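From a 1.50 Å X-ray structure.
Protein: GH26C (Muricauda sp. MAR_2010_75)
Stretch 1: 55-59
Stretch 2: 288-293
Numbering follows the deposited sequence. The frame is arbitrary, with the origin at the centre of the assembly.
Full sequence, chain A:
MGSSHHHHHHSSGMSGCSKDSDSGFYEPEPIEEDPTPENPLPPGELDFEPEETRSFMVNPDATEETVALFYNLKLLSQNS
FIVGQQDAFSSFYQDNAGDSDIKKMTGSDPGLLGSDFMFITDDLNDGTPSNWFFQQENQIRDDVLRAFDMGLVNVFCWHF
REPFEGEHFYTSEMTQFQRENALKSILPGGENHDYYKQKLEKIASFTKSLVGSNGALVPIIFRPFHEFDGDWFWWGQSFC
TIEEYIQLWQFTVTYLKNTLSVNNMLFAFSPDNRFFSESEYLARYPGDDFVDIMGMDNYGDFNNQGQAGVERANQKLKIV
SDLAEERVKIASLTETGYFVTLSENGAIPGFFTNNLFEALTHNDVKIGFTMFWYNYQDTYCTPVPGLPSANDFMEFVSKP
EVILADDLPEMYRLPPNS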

# COMPACT_ATOMS: atom_id res chain seq x y z
N SER A 55 13.91 -3.88 -17.46
CA SER A 55 15.07 -3.02 -17.24
C SER A 55 14.77 -1.84 -16.33
O SER A 55 15.71 -1.13 -15.94
CB SER A 55 15.65 -2.55 -18.59
OG SER A 55 14.81 -1.58 -19.19
N PHE A 56 13.50 -1.63 -15.97
CA PHE A 56 13.10 -0.53 -15.10
C PHE A 56 12.64 -0.99 -13.73
O PHE A 56 12.16 -0.16 -12.94
CB PHE A 56 12.01 0.30 -15.78
CG PHE A 56 12.47 0.90 -17.04
CD1 PHE A 56 13.33 1.99 -17.01
CD2 PHE A 56 12.15 0.33 -18.27
CE1 PHE A 56 13.80 2.54 -18.18
CE2 PHE A 56 12.64 0.88 -19.43
CZ PHE A 56 13.45 1.97 -19.38
N MET A 57 12.77 -2.28 -13.44
CA MET A 57 12.25 -2.91 -12.23
C MET A 57 13.36 -3.21 -11.23
O MET A 57 14.50 -3.50 -11.59
CB MET A 57 11.54 -4.21 -12.57
CG MET A 57 10.29 -3.95 -13.36
SD MET A 57 9.47 -5.47 -13.91
CE MET A 57 9.03 -6.23 -12.32
N VAL A 58 13.00 -3.15 -9.93
CA VAL A 58 13.95 -3.58 -8.90
C VAL A 58 14.41 -5.00 -9.19
O VAL A 58 15.60 -5.33 -9.05
CB VAL A 58 13.30 -3.47 -7.50
CG1 VAL A 58 14.16 -4.19 -6.47
CG2 VAL A 58 13.17 -2.05 -7.13
N ASN A 59 13.48 -5.86 -9.59
CA ASN A 59 13.82 -7.26 -9.84
C ASN A 59 13.62 -7.58 -11.31
O ASN A 59 12.51 -7.93 -11.73
CB ASN A 59 13.00 -8.19 -8.95
CG ASN A 59 13.34 -9.63 -9.18
OD1 ASN A 59 14.31 -9.94 -9.89
ND2 ASN A 59 12.57 -10.53 -8.56
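Stretch 2 288-293: DDFVDI

Stretch 2 meets stretch 1 in a small contact centred on one residue, Val58, which packs its side chain on the backbone of 289-291 and gives its amide proton to the carboxylate of Asp292. The two stretches bury 210 Å² between them, both sides summed, and Val58 alone accounts for 96 Å² of that. The residues that touch are at least 231 positions apart in the chain, so the contact is a tertiary one.

In stretch 1 a 3-10 segment that begins earlier in the chain runs through Ser55 and Phe56. Met57 is then extended, with phi/psi of -105/148°, and Val58 turns back to -55/-42°. In stretch 2, Asp289 (-72/-3°) and Phe290 (-125/-3°) keep psi near zero, Val291 opens to -135/133°, and Asp292 returns to -102/-40°. The two CA paths run across each other, neither parallel nor antiparallel, and come nearest at the CA atoms of Val58 and Asp289, 5.5 Å apart.

The CA-to-CB bond of Val58 points toward stretch 2, and with chi1 at 168° (t) its methyl groups reach the opposing main chain. Val58 CG2 lies 3.3 Å from Val291 N and 3.4 Å from Phe290 C, while Val58 CG1 is 3.6 Å from Asp289 O. The CA-to-CB bonds of Asp289, Phe290 and Val291 all point away, which explains why the valine meets peptide atoms here.

Asp292 behaves differently. Its CA-to-CB bond runs sideways, but the carboxylate end comes nearer, and Asp292 OD1 accepts a hydrogen bond from Val58 N at 2.9 Å. The N-H...acceptor angle of 174° makes this bond almost linear. The same oxygen sits 3.6 Å from Met57 CA, a close approach that accompanies the bond to the next residue's amide; the CA-to-CB bond of Met57 itself points away overall.

Three waters extend the contact. Water 1 lies 2.7 Å from Phe56 O and 2.7 Å from Asp292 OD1 and can donate to either, in between a pair whose direct separation, Phe56 O to Asp292 OD1, is 4.4 Å. Water 2 joins main chain to main chain, donating to Val58 O at 2.7 Å and to Asp289 O at 2.9 Å. Water 3 accepts from Asn59 N at 3.0 Å and donates to Asp292 OD2 at 2.9 Å. The carboxylate of Asp292 thus serves successive amides of stretch 1, that of Val58 directly and that of Asn59 through water.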

# COMPACT_ATOMS: atom_id res chain seq x y z
N ASP A 288 17.07 4.27 -6.49
CA ASP A 288 16.24 3.79 -7.60
C ASP A 288 16.37 2.29 -7.81
O ASP A 288 15.47 1.67 -8.37
CB ASP A 288 16.65 4.49 -8.90
CG ASP A 288 16.29 5.98 -8.94
OD1 ASP A 288 15.45 6.45 -8.15
OD2 ASP A 288 16.85 6.69 -9.82
N ASP A 289 17.50 1.68 -7.41
CA ASP A 289 17.64 0.22 -7.51
C ASP A 289 16.80 -0.54 -6.48
O ASP A 289 16.79 -1.78 -6.52
CB ASP A 289 19.11 -0.18 -7.32
CG ASP A 289 19.99 0.31 -8.44
OD1 ASP A 289 21.22 0.35 -8.25
OD2 ASP A 289 19.45 0.65 -9.51
N PHE A 290 16.11 0.15 -5.59
CA PHE A 290 15.44 -0.49 -4.47
C PHE A 290 13.95 -0.19 -4.38
O PHE A 290 13.28 -0.77 -3.52
CB PHE A 290 16.14 -0.05 -3.16
CG PHE A 290 17.53 -0.56 -3.05
CD1 PHE A 290 17.77 -1.87 -2.65
CD2 PHE A 290 18.61 0.23 -3.41
CE1 PHE A 290 19.07 -2.37 -2.59
CE2 PHE A 290 19.91 -0.26 -3.32
CZ PHE A 290 20.13 -1.56 -2.92
N VAL A 291 13.41 0.64 -5.26
CA VAL A 291 12.02 1.09 -5.15
C VAL A 291 11.38 0.99 -6.53
O VAL A 291 11.97 1.47 -7.51
CB VAL A 291 11.94 2.53 -4.63
CG1 VAL A 291 10.51 3.03 -4.73
CG2 VAL A 291 12.46 2.63 -3.20
N ASP A 292 10.17 0.41 -6.59
CA ASP A 292 9.37 0.37 -7.82
C ASP A 292 8.24 1.40 -7.81
O ASP A 292 7.91 1.98 -8.86
CB ASP A 292 8.70 -0.99 -7.96
CG ASP A 292 9.69 -2.12 -8.26
OD1 ASP A 292 10.44 -2.00 -9.28
OD2 ASP A 292 9.71 -3.11 -7.49
N ILE A 293 7.60 1.57 -6.65
CA ILE A 293 6.46 2.46 -6.48
C ILE A 293 6.84 3.55 -5.50
O ILE A 293 7.28 3.26 -4.38
CB ILE A 293 5.21 1.69 -6.02
CG1 ILE A 293 4.74 0.79 -7.18
CG2 ILE A 293 4.12 2.71 -5.57
CD1 ILE A 293 4.12 -0.54 -6.78
O HOH W 1 11.93 0.04 -10.30
O HOH W 2 17.69 -3.71 -8.47
O HOH W 3 10.60 -5.55 -8.70